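Local atomic coordinates of fatty acyl CoA synthetase FADD13 (FATTY-ACYL-CoA SYNTHETASE) (Mycobacterium tuberculosis, PDB entry 3R44), a protein that belongs to the ANL superfamily of AMP-binding enzymes and is built from a large N-terminal domain joined to a small C-terminal domain. Residues E440-G445 against G500-T505; S430-V435 against A455-V460; Q470-C475 against K486-A491. One frame throughout, in Å; residues are numbered along the deposited sequence.

Interaction 1: residues E440-G445 against G500-T505; sequences EVAVIG and GKILKT
Lys504 reaches across to the strand carrying Val443 and ends on its backbone: NZ donates to Val443 O at 2.8 Å. NZ lies in the carbonyl plane, with a C=O···N angle of 151°, somewhat off the line of the C=O bond. The lysine chain is extended beyond CG, and that length carries NZ from the first turn of helix 504-511 to the strand. The polar end has a second and stronger partner in Glu429, whose OE2 forms a salt bridge with NZ and also accepts the Val443 N-H. Lysine and glutamate between them thus occupy both the N-H and the carbonyl of Val443, a residue on a strand at the margin of its sheet, and the two charges probably steady one another.

The aliphatic base of Lys504 is used as well. The Ile444 and Lys504 side chains lie alongside each other, pointing opposite ways, and Ile444 CG2 lies 4.1 Å from Lys504 CB. Ile444 holds this methyl beside its own backbone N, anti to the carbonyl carbon, while CG1 takes the position between N and C (chi1 57°). Two residues earlier on the same face, the small Ala442 lets a branched side chain come close: its CB meets Ile502 CG2 at 4.0 Å.

Leu503, between the two touching residues, is the N-cap of helix 504-511. Leu507 of that helix packs on Ala442, Ile444 and Ile502. Val443 turns its side chain the other way, onto Pro425 and Ile428 of helix 425-432, so strand 438-448 is sandwiched between the two helices, with strand 454-461 hydrogen-bonded alongside it.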
ATOM      1  N   GLU A 440      23.969  17.670   3.333  1.00 25.01           N
ATOM      2  CA  GLU A 440      22.784  16.975   2.876  1.00 24.28           C
ATOM      3  C   GLU A 440      22.581  17.262   1.394  1.00 21.47           C
ATOM      4  O   GLU A 440      22.968  18.330   0.892  1.00 20.17           O
ATOM      5  CB  GLU A 440      21.498  17.419   3.615  1.00 24.78           C
ATOM      6  CG  GLU A 440      21.414  17.278   5.145  1.00 32.56           C
ATOM      7  CD  GLU A 440      20.320  18.194   5.706  1.00 36.90           C
ATOM      8  OE1 GLU A 440      19.123  17.898   5.519  1.00 40.65           O
ATOM      9  OE2 GLU A 440      20.664  19.221   6.310  1.00 42.11           O
ATOM     10  N   VAL A 441      21.950  16.314   0.709  1.00 19.76           N
ATOM     11  CA  VAL A 441      21.591  16.487  -0.725  1.00 17.63           C
ATOM     12  C   VAL A 441      20.312  15.745  -1.055  1.00 17.17           C
ATOM     13  O   VAL A 441      20.087  14.623  -0.580  1.00 19.47           O
ATOM     14  CB  VAL A 441      22.739  16.046  -1.697  1.00 18.09           C
ATOM     15  CG1 VAL A 441      23.096  14.618  -1.499  1.00 19.90           C
ATOM     16  CG2 VAL A 441      22.347  16.293  -3.169  1.00 14.48           C
ATOM     17  N   ALA A 442      19.448  16.374  -1.827  1.00 14.94           N
ATOM     18  CA  ALA A 442      18.271  15.703  -2.375  1.00 15.85           C
ATOM     19  C   ALA A 442      18.219  16.081  -3.807  1.00 15.66           C
ATOM     20  O   ALA A 442      18.349  17.262  -4.118  1.00 17.03           O
ATOM     21  CB  ALA A 442      17.030  16.199  -1.698  1.00 17.08           C
ATOM     22  N   VAL A 443      17.910  15.120  -4.690  1.00 16.71           N
ATOM     23  CA  VAL A 443      17.808  15.357  -6.133  1.00 16.52           C
ATOM     24  C   VAL A 443      16.361  15.138  -6.575  1.00 16.71           C
ATOM     25  O   VAL A 443      15.731  14.132  -6.181  1.00 17.56           O
ATOM     26  CB  VAL A 443      18.783  14.470  -6.943  1.00 16.82           C
ATOM     27  CG1 VAL A 443      18.491  14.524  -8.488  1.00 18.10           C
ATOM     28  CG2 VAL A 443      20.250  14.880  -6.648  1.00 17.10           C
ATOM     29  N   ILE A 444      15.854  16.103  -7.329  1.00 17.23           N
ATOM     30  CA  ILE A 444      14.539  16.043  -7.981  1.00 17.91           C
ATOM     31  C   ILE A 444      14.615  16.441  -9.444  1.00 17.46           C
ATOM     32  O   ILE A 444      15.517  17.167  -9.884  1.00 18.19           O
ATOM     33  CB  ILE A 444      13.493  16.972  -7.318  1.00 19.22           C
ATOM     34  CG1 ILE A 444      13.987  18.421  -7.310  1.00 19.12           C
ATOM     35  CG2 ILE A 444      13.160  16.461  -5.917  1.00 21.23           C
ATOM     36  CD1 ILE A 444      12.877  19.474  -6.947  1.00 20.78           C
ATOM     37  N   GLY A 445      13.610  16.043 -10.206  1.00 18.51           N
ATOM     38  CA  GLY A 445      13.513  16.536 -11.550  1.00 18.80           C
ATOM     39  C   GLY A 445      12.719  17.827 -11.499  1.00 20.17           C
ATOM     40  O   GLY A 445      11.776  17.948 -10.673  1.00 21.13           O
ATOM     41  N   GLY A 500      11.880  12.331   9.759  1.00 24.54           N
ATOM     42  CA  GLY A 500      13.134  12.539   9.040  1.00 26.08           C
ATOM     43  C   GLY A 500      13.192  12.223   7.556  1.00 25.81           C
ATOM     44  O   GLY A 500      14.232  12.401   6.957  1.00 27.25           O
ATOM     45  N   LYS A 501      12.087  11.798   6.951  1.00 25.53           N
ATOM     46  CA  LYS A 501      12.013  11.546   5.521  1.00 24.93           C
ATOM     47  C   LYS A 501      12.087  12.834   4.696  1.00 23.52           C
ATOM     48  O   LYS A 501      11.333  13.768   4.948  1.00 20.87           O
ATOM     49  CB  LYS A 501      10.685  10.859   5.183  1.00 25.25           C
ATOM     50  CG  LYS A 501      10.667  10.217   3.775  1.00 28.08           C
ATOM     51  CD  LYS A 501       9.280   9.712   3.399  1.00 35.95           C
ATOM     52  CE  LYS A 501       9.087   9.645   1.882  1.00 40.82           C
ATOM     53  NZ  LYS A 501       7.706   9.112   1.532  1.00 44.31           N
ATOM     54  N   ILE A 502      12.968  12.871   3.691  1.00 23.48           N
ATOM     55  CA  ILE A 502      13.035  14.003   2.769  1.00 22.75           C
ATOM     56  C   ILE A 502      11.736  13.996   1.982  1.00 21.71           C
ATOM     57  O   ILE A 502      11.284  12.933   1.494  1.00 21.55           O
ATOM     58  CB  ILE A 502      14.187  13.889   1.762  1.00 23.74           C
ATOM     59  CG1 ILE A 502      15.524  13.872   2.473  1.00 26.20           C
ATOM     60  CG2 ILE A 502      14.167  15.071   0.787  1.00 23.22           C
ATOM     61  CD1 ILE A 502      15.897  15.146   2.867  1.00 30.48           C
ATOM     62  N   LEU A 503      11.086  15.156   1.929  1.00 19.82           N
ATOM     63  CA  LEU A 503       9.793  15.298   1.278  1.00 20.63           C
ATOM     64  C   LEU A 503      10.015  15.833  -0.134  1.00 20.10           C
ATOM     65  O   LEU A 503      10.005  17.052  -0.365  1.00 18.95           O
ATOM     66  CB  LEU A 503       8.921  16.254   2.091  1.00 21.10           C
ATOM     67  CG  LEU A 503       8.565  15.714   3.474  1.00 23.57           C
ATOM     68  CD1 LEU A 503       7.837  16.799   4.270  1.00 22.82           C
ATOM     69  CD2 LEU A 503       7.717  14.435   3.356  1.00 25.67           C
ATOM     70  N   LYS A 504      10.257  14.943  -1.077  1.00 20.70           N
ATOM     71  CA  LYS A 504      10.469  15.376  -2.484  1.00 20.35           C
ATOM     72  C   LYS A 504       9.288  16.117  -3.119  1.00 20.09           C
ATOM     73  O   LYS A 504       9.488  17.004  -3.973  1.00 17.29           O
ATOM     74  CB  LYS A 504      10.967  14.213  -3.341  1.00 21.36           C
ATOM     75  CG  LYS A 504      12.320  13.795  -2.885  1.00 22.41           C
ATOM     76  CD  LYS A 504      13.001  12.825  -3.774  1.00 26.95           C
ATOM     77  CE  LYS A 504      14.465  12.699  -3.310  1.00 25.99           C
ATOM     78  NZ  LYS A 504      15.263  12.108  -4.303  1.00 25.39           N
ATOM     79  N   THR A 505       8.056  15.832  -2.686  1.00 19.01           N
ATOM     80  CA  THR A 505       6.898  16.565  -3.202  1.00 20.98           C
ATOM     81  C   THR A 505       6.978  18.041  -2.771  1.00 20.04           C
ATOM     82  O   THR A 505       6.669  18.945  -3.529  1.00 20.44           O
ATOM     83  CB  THR A 505       5.588  15.994  -2.652  1.00 22.09           C
ATOM     84  OG1 THR A 505       5.698  15.932  -1.220  1.00 27.86           O
ATOM     85  CG2 THR A 505       5.354  14.602  -3.147  1.00 21.35           C
TER

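Interaction 2: residues S430-V435 against A455-V460; sequences SVIIGV and AAAIVV
Ile432 and Val459 are the closest backbone pair here, their CA atoms 8.4 Å apart, a spacing of helix against sheet that side chains alone bridge. On the helical side the chain is also turning: a type I beta turn runs from Ile432 to Val435, closed by Val435 N bonding to Ile432 O at 3.0 Å.

Ile432 makes the whole contact, with a different methyl on each strand residue. CG1 stands beside its backbone N and the chain continues extended (chi2 178°), which pushes CD1 out to Ala457 CB at 3.6 Å. The other branch, CG2, meets Val459 CG2 at 4.1 Å, the two side chains crossing at a slant. Ala457 and Val459 are two apart on the strand and face the same way, so the isoleucine lies along this face with a methyl on each. The small alanine accepts the longer branch, the valine the shorter. All three residues are buried and the contact is purely apolar.

Ile432 also touches Val441 of strand 438-448 and Cys475 of helix 468-478. Helix 425-432 therefore packs on the sheet across two adjacent strands, with helix 468-478 beside it on the same face.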
ATOM      1  N   SER A 430      24.086   9.924  -3.770  1.00 27.77           N
ATOM      2  CA  SER A 430      25.158   9.152  -3.113  1.00 31.03           C
ATOM      3  C   SER A 430      26.569   9.593  -3.520  1.00 31.53           C
ATOM      4  O   SER A 430      27.505   9.264  -2.833  1.00 33.46           O
ATOM      5  CB  SER A 430      25.019   7.641  -3.353  1.00 33.16           C
ATOM      6  OG  SER A 430      25.079   7.350  -4.742  1.00 35.40           O
ATOM      7  N   VAL A 431      26.711  10.318  -4.626  1.00 29.13           N
ATOM      8  CA  VAL A 431      28.005  10.862  -5.052  1.00 29.91           C
ATOM      9  C   VAL A 431      28.266  12.227  -4.384  1.00 28.91           C
ATOM     10  O   VAL A 431      29.334  12.483  -3.816  1.00 30.75           O
ATOM     11  CB  VAL A 431      28.051  10.961  -6.594  1.00 29.22           C
ATOM     12  CG1 VAL A 431      29.275  11.741  -7.055  1.00 32.61           C
ATOM     13  CG2 VAL A 431      28.058   9.534  -7.199  1.00 33.71           C
ATOM     14  N   ILE A 432      27.261  13.092  -4.460  1.00 25.24           N
ATOM     15  CA  ILE A 432      27.352  14.418  -3.907  1.00 23.93           C
ATOM     16  C   ILE A 432      27.475  14.460  -2.396  1.00 25.04           C
ATOM     17  O   ILE A 432      28.174  15.330  -1.878  1.00 27.14           O
ATOM     18  CB  ILE A 432      26.120  15.295  -4.370  1.00 21.39           C
ATOM     19  CG1 ILE A 432      26.118  15.392  -5.891  1.00 21.16           C
ATOM     20  CG2 ILE A 432      26.168  16.675  -3.695  1.00 19.90           C
ATOM     21  CD1 ILE A 432      24.951  16.189  -6.487  1.00 20.65           C
ATOM     22  N   ILE A 433      26.827  13.547  -1.683  1.00 26.37           N
ATOM     23  CA  ILE A 433      26.947  13.496  -0.210  1.00 28.72           C
ATOM     24  C   ILE A 433      28.406  13.293   0.189  1.00 32.30           C
ATOM     25  O   ILE A 433      28.809  13.705   1.276  1.00 35.15           O
ATOM     26  CB  ILE A 433      26.031  12.412   0.438  1.00 29.47           C
ATOM     27  CG1 ILE A 433      25.894  12.608   1.975  1.00 31.52           C
ATOM     28  CG2 ILE A 433      26.551  11.010   0.122  1.00 30.79           C
ATOM     29  CD1 ILE A 433      25.191  13.902   2.388  1.00 26.83           C
ATOM     30  N   GLY A 434      29.199  12.695  -0.702  1.00 34.01           N
ATOM     31  CA  GLY A 434      30.642  12.556  -0.505  1.00 36.90           C
ATOM     32  C   GLY A 434      31.521  13.793  -0.588  1.00 37.31           C
ATOM     33  O   GLY A 434      32.650  13.788  -0.050  1.00 38.86           O
ATOM     34  N   VAL A 435      31.047  14.845  -1.250  1.00 34.22           N
ATOM     35  CA  VAL A 435      31.839  16.047  -1.444  1.00 34.96           C
ATOM     36  C   VAL A 435      32.108  16.682  -0.060  1.00 35.31           C
ATOM     37  O   VAL A 435      31.202  16.854   0.737  1.00 33.25           O
ATOM     38  CB  VAL A 435      31.171  17.083  -2.381  1.00 33.58           C
ATOM     39  CG1 VAL A 435      31.959  18.423  -2.386  1.00 34.24           C
ATOM     40  CG2 VAL A 435      31.034  16.528  -3.773  1.00 33.71           C
ATOM     41  N   ALA A 455      17.723  16.913 -13.846  1.00 21.16           N
ATOM     42  CA  ALA A 455      18.042  16.586 -12.480  1.00 19.23           C
ATOM     43  C   ALA A 455      18.639  17.788 -11.811  1.00 18.07           C
ATOM     44  O   ALA A 455      19.624  18.331 -12.281  1.00 19.64           O
ATOM     45  CB  ALA A 455      19.040  15.445 -12.435  1.00 20.50           C
ATOM     46  N   ALA A 456      17.994  18.249 -10.751  1.00 16.75           N
ATOM     47  CA  ALA A 456      18.428  19.337  -9.937  1.00 15.95           C
ATOM     48  C   ALA A 456      18.868  18.781  -8.582  1.00 15.20           C
ATOM     49  O   ALA A 456      18.088  18.128  -7.894  1.00 16.44           O
ATOM     50  CB  ALA A 456      17.282  20.334  -9.680  1.00 15.74           C
ATOM     51  N   ALA A 457      20.094  19.048  -8.198  1.00 14.15           N
ATOM     52  CA  ALA A 457      20.577  18.718  -6.838  1.00 13.70           C
ATOM     53  C   ALA A 457      20.364  19.862  -5.888  1.00 14.41           C
ATOM     54  O   ALA A 457      20.928  20.942  -6.070  1.00 15.85           O
ATOM     55  CB  ALA A 457      22.086  18.350  -6.928  1.00 14.82           C
ATOM     56  N   ILE A 458      19.568  19.630  -4.850  1.00 13.94           N
ATOM     57  CA  ILE A 458      19.346  20.597  -3.783  1.00 13.98           C
ATOM     58  C   ILE A 458      20.324  20.246  -2.645  1.00 14.47           C
ATOM     59  O   ILE A 458      20.290  19.138  -2.068  1.00 15.90           O
ATOM     60  CB  ILE A 458      17.885  20.619  -3.332  1.00 13.69           C
ATOM     61  CG1 ILE A 458      16.961  20.950  -4.538  1.00 19.25           C
ATOM     62  CG2 ILE A 458      17.738  21.727  -2.333  1.00 15.37           C
ATOM     63  CD1 ILE A 458      16.473  19.843  -5.217  1.00 24.28           C
ATOM     64  N   VAL A 459      21.229  21.154  -2.365  1.00 13.88           N
ATOM     65  CA  VAL A 459      22.391  20.816  -1.562  1.00 14.49           C
ATOM     66  C   VAL A 459      22.430  21.732  -0.368  1.00 15.55           C
ATOM     67  O   VAL A 459      22.308  22.954  -0.528  1.00 16.90           O
ATOM     68  CB  VAL A 459      23.687  20.973  -2.379  1.00 16.21           C
ATOM     69  CG1 VAL A 459      24.861  20.755  -1.443  1.00 14.63           C
ATOM     70  CG2 VAL A 459      23.695  19.948  -3.586  1.00 17.22           C
ATOM     71  N   VAL A 460      22.617  21.173   0.816  1.00 16.83           N
ATOM     72  CA  VAL A 460      22.928  21.946   2.006  1.00 17.29           C
ATOM     73  C   VAL A 460      24.411  21.769   2.254  1.00 19.13           C
ATOM     74  O   VAL A 460      24.915  20.630   2.397  1.00 19.46           O
ATOM     75  CB  VAL A 460      22.077  21.478   3.236  1.00 16.64           C
ATOM     76  CG1 VAL A 460      22.400  22.290   4.494  1.00 18.12           C
ATOM     77  CG2 VAL A 460      20.599  21.462   2.904  1.00 17.31           C
TER

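Interaction 3: residues Q470-C475 against K486-A491; sequences QIVEYC and KKVIFA
A beta-alpha-beta crossover of strand 454-461, helix 468-478 and strand 487-490 contains this contact, in which Ile471 and Val472 of the helix meet Val488 and Phe490 of the closing strand. The short segments run at 136° to each other, N-to-C, with axes 9.7 Å apart at closest approach; Val472 and Val488 have the nearest CA atoms.

Val488 and Ile471 carry the contact about equally. Val488 CG2 comes to 3.7 Å from Val472 CG2, the two valines lying side by side and pointing opposite ways. The same methyl also lies 4.2 Å from Ile471 CG2. The other branch of Val488, CG1, turns to Ile471 CD1 at 4.2 Å. With CG1 anti to the backbone N (chi1 170°), both methyls face the helix, CG2 meeting Val472 and Ile471 and CG1 only Ile471.

Ile471 CD1 goes on to the ring of Phe490, which it approaches obliquely, reaching CE1 at 4.0 Å. Phe490 does not leave its backbone aimed at the helix; it is the far end of the ring that comes nearer, arriving from the direction opposite to Ile471. The ring also rests on Val459 and Ala461 of the adjacent strand and on Gln463 in the loop. Ile471 is the one buried residue of the four and touches Ile432 of helix 425-432.

The strand's opposite face is used too, Ile489 lying against Tyr511 of helix 504-511. Two parallel neighbouring strands, with the linking helix laid over one face of the sheet and held by branched aliphatic side chains and one aromatic ring, are what a classical beta-alpha-beta unit looks like, here within the C-terminal domain of an ANL enzyme.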
ATOM      1  N   GLN A 470      32.403  22.811  -8.537  1.00 38.89           N
ATOM      2  CA  GLN A 470      33.183  21.776  -7.911  1.00 40.08           C
ATOM      3  C   GLN A 470      32.354  20.504  -7.749  1.00 37.82           C
ATOM      4  O   GLN A 470      32.846  19.405  -8.003  1.00 39.38           O
ATOM      5  CB  GLN A 470      33.677  22.277  -6.565  1.00 41.23           C
ATOM      6  CG  GLN A 470      33.766  21.212  -5.510  1.00 45.01           C
ATOM      7  CD  GLN A 470      34.348  21.741  -4.226  1.00 51.11           C
ATOM      8  OE1 GLN A 470      34.578  22.956  -4.077  1.00 55.43           O
ATOM      9  NE2 GLN A 470      34.612  20.838  -3.280  1.00 53.44           N
ATOM     10  N   ILE A 471      31.094  20.642  -7.323  1.00 33.49           N
ATOM     11  CA  ILE A 471      30.219  19.480  -7.226  1.00 31.11           C
ATOM     12  C   ILE A 471      30.070  18.880  -8.621  1.00 31.86           C
ATOM     13  O   ILE A 471      30.182  17.671  -8.782  1.00 32.58           O
ATOM     14  CB  ILE A 471      28.809  19.853  -6.598  1.00 29.02           C
ATOM     15  CG1 ILE A 471      28.933  20.012  -5.103  1.00 27.20           C
ATOM     16  CG2 ILE A 471      27.756  18.794  -6.845  1.00 27.00           C
ATOM     17  CD1 ILE A 471      27.762  20.802  -4.483  1.00 24.51           C
ATOM     18  N   VAL A 472      29.848  19.686  -9.647  1.00 32.74           N
ATOM     19  CA  VAL A 472      29.507  19.066 -10.934  1.00 34.69           C
ATOM     20  C   VAL A 472      30.736  18.427 -11.548  1.00 37.77           C
ATOM     21  O   VAL A 472      30.704  17.275 -11.992  1.00 37.64           O
ATOM     22  CB  VAL A 472      28.895  20.025 -11.914  1.00 34.39           C
ATOM     23  CG1 VAL A 472      28.655  19.318 -13.267  1.00 36.81           C
ATOM     24  CG2 VAL A 472      27.603  20.578 -11.345  1.00 33.74           C
ATOM     25  N   GLU A 473      31.848  19.147 -11.528  1.00 40.58           N
ATOM     26  CA  GLU A 473      33.084  18.531 -11.999  1.00 43.50           C
ATOM     27  C   GLU A 473      33.437  17.310 -11.135  1.00 43.61           C
ATOM     28  O   GLU A 473      33.854  16.303 -11.673  1.00 44.56           O
ATOM     29  CB  GLU A 473      34.210  19.552 -12.144  1.00 45.82           C
ATOM     30  CG  GLU A 473      34.015  20.415 -13.409  1.00 47.82           C
ATOM     31  CD  GLU A 473      35.190  21.333 -13.687  1.00 51.39           C
ATOM     32  OE1 GLU A 473      34.954  22.473 -14.143  1.00 52.44           O
ATOM     33  OE2 GLU A 473      36.345  20.922 -13.433  1.00 56.44           O
ATOM     34  N   TYR A 474      33.158  17.331  -9.836  1.00 42.83           N
ATOM     35  CA  TYR A 474      33.355  16.115  -9.022  1.00 42.92           C
ATOM     36  C   TYR A 474      32.457  14.956  -9.437  1.00 42.65           C
ATOM     37  O   TYR A 474      32.925  13.825  -9.580  1.00 44.57           O
ATOM     38  CB  TYR A 474      33.138  16.399  -7.556  1.00 42.69           C
ATOM     39  CG  TYR A 474      33.338  15.218  -6.655  1.00 43.60           C
ATOM     40  CD1 TYR A 474      34.597  14.929  -6.142  1.00 49.62           C
ATOM     41  CD2 TYR A 474      32.283  14.397  -6.309  1.00 42.24           C
ATOM     42  CE1 TYR A 474      34.795  13.841  -5.298  1.00 51.98           C
ATOM     43  CE2 TYR A 474      32.452  13.323  -5.453  1.00 44.06           C
ATOM     44  CZ  TYR A 474      33.715  13.041  -4.958  1.00 49.93           C
ATOM     45  OH  TYR A 474      33.900  11.971  -4.119  1.00 52.47           O
ATOM     46  N   CYS A 475      31.174  15.235  -9.639  1.00 40.34           N
ATOM     47  CA  CYS A 475      30.224  14.240 -10.163  1.00 39.56           C
ATOM     48  C   CYS A 475      30.704  13.618 -11.483  1.00 41.92           C
ATOM     49  O   CYS A 475      30.525  12.427 -11.709  1.00 42.34           O
ATOM     50  CB  CYS A 475      28.868  14.887 -10.433  1.00 37.87           C
ATOM     51  SG  CYS A 475      27.810  14.982  -8.978  1.00 33.10           S
ATOM     52  N   LYS A 486      21.909  18.831 -13.727  1.00 27.69           N
ATOM     53  CA  LYS A 486      21.943  19.958 -14.654  1.00 28.97           C
ATOM     54  C   LYS A 486      21.736  21.300 -13.952  1.00 28.07           C
ATOM     55  O   LYS A 486      21.958  22.339 -14.539  1.00 30.40           O
ATOM     56  CB  LYS A 486      20.998  19.765 -15.863  1.00 29.92           C
ATOM     57  CG  LYS A 486      21.519  18.715 -16.886  1.00 33.29           C
ATOM     58  CD  LYS A 486      20.639  18.578 -18.161  1.00 36.72           C
ATOM     59  CE  LYS A 486      20.857  17.253 -18.908  1.00 39.04           C
ATOM     60  NZ  LYS A 486      22.109  17.227 -19.729  1.00 43.56           N
ATOM     61  N   LYS A 487      21.348  21.276 -12.691  1.00 26.09           N
ATOM     62  CA  LYS A 487      21.280  22.460 -11.859  1.00 25.51           C
ATOM     63  C   LYS A 487      21.753  22.017 -10.476  1.00 23.15           C
ATOM     64  O   LYS A 487      21.420  20.908 -10.028  1.00 22.16           O
ATOM     65  CB  LYS A 487      19.816  22.930 -11.774  1.00 25.43           C
ATOM     66  CG  LYS A 487      19.596  24.283 -11.190  1.00 28.79           C
ATOM     67  N   VAL A 488      22.541  22.833  -9.808  1.00 21.21           N
ATOM     68  CA  VAL A 488      22.821  22.622  -8.409  1.00 19.66           C
ATOM     69  C   VAL A 488      22.247  23.842  -7.655  1.00 18.79           C
ATOM     70  O   VAL A 488      22.541  25.022  -7.991  1.00 18.45           O
ATOM     71  CB  VAL A 488      24.352  22.478  -8.138  1.00 21.39           C
ATOM     72  CG1 VAL A 488      24.612  22.499  -6.646  1.00 21.75           C
ATOM     73  CG2 VAL A 488      24.927  21.185  -8.797  1.00 18.94           C
ATOM     74  N   ILE A 489      21.458  23.585  -6.630  1.00 16.79           N
ATOM     75  CA  ILE A 489      20.769  24.642  -5.885  1.00 17.85           C
ATOM     76  C   ILE A 489      21.190  24.512  -4.432  1.00 17.43           C
ATOM     77  O   ILE A 489      20.899  23.516  -3.835  1.00 16.27           O
ATOM     78  CB  ILE A 489      19.235  24.504  -5.983  1.00 17.13           C
ATOM     79  CG1 ILE A 489      18.777  24.808  -7.409  1.00 19.33           C
ATOM     80  CG2 ILE A 489      18.498  25.381  -4.953  1.00 19.86           C
ATOM     81  CD1 ILE A 489      17.353  24.384  -7.675  1.00 19.72           C
ATOM     82  N   PHE A 490      21.880  25.510  -3.889  1.00 16.93           N
ATOM     83  CA  PHE A 490      22.205  25.508  -2.477  1.00 17.62           C
ATOM     84  C   PHE A 490      20.972  25.965  -1.712  1.00 17.93           C
ATOM     85  O   PHE A 490      20.250  26.867  -2.148  1.00 17.75           O
ATOM     86  CB  PHE A 490      23.408  26.389  -2.198  1.00 19.20           C
ATOM     87  CG  PHE A 490      24.699  25.841  -2.733  1.00 18.47           C
ATOM     88  CD1 PHE A 490      25.254  24.699  -2.172  1.00 19.25           C
ATOM     89  CD2 PHE A 490      25.361  26.459  -3.787  1.00 24.14           C
ATOM     90  CE1 PHE A 490      26.446  24.175  -2.670  1.00 20.46           C
ATOM     91  CE2 PHE A 490      26.587  25.942  -4.284  1.00 27.21           C
ATOM     92  CZ  PHE A 490      27.107  24.797  -3.718  1.00 26.65           C
ATOM     93  N   ALA A 491      20.714  25.310  -0.592  1.00 16.62           N
ATOM     94  CA  ALA A 491      19.593  25.670   0.293  1.00 15.67           C
ATOM     95  C   ALA A 491      20.111  25.716   1.687  1.00 16.86           C
ATOM     96  O   ALA A 491      21.067  24.989   2.034  1.00 16.48           O
ATOM     97  CB  ALA A 491      18.469  24.597   0.202  1.00 16.08           C
TER

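In the fold
All three contacts lie on one three-stranded sheet, ordered 438-448, 454-461, 487-490, in the C-terminal domain. Interaction 1 uses the first strand, interaction 2 the middle and interaction 3 the last. Centres of 1 and 2 are 10 Å apart and of 2 and 3 about 7 Å, and both pairs touch; 1 and 3 are 15 Å apart without touching. Along the chain the segments of 1 and 2 alternate, 2 closes before 3 opens, and 3 lies inside the loop closed by 1. Helices 425-432 and 468-478 cover one face and helix 504-511 the other, so the contacts tie this sheet to helices on both faces, three layers within the small domain.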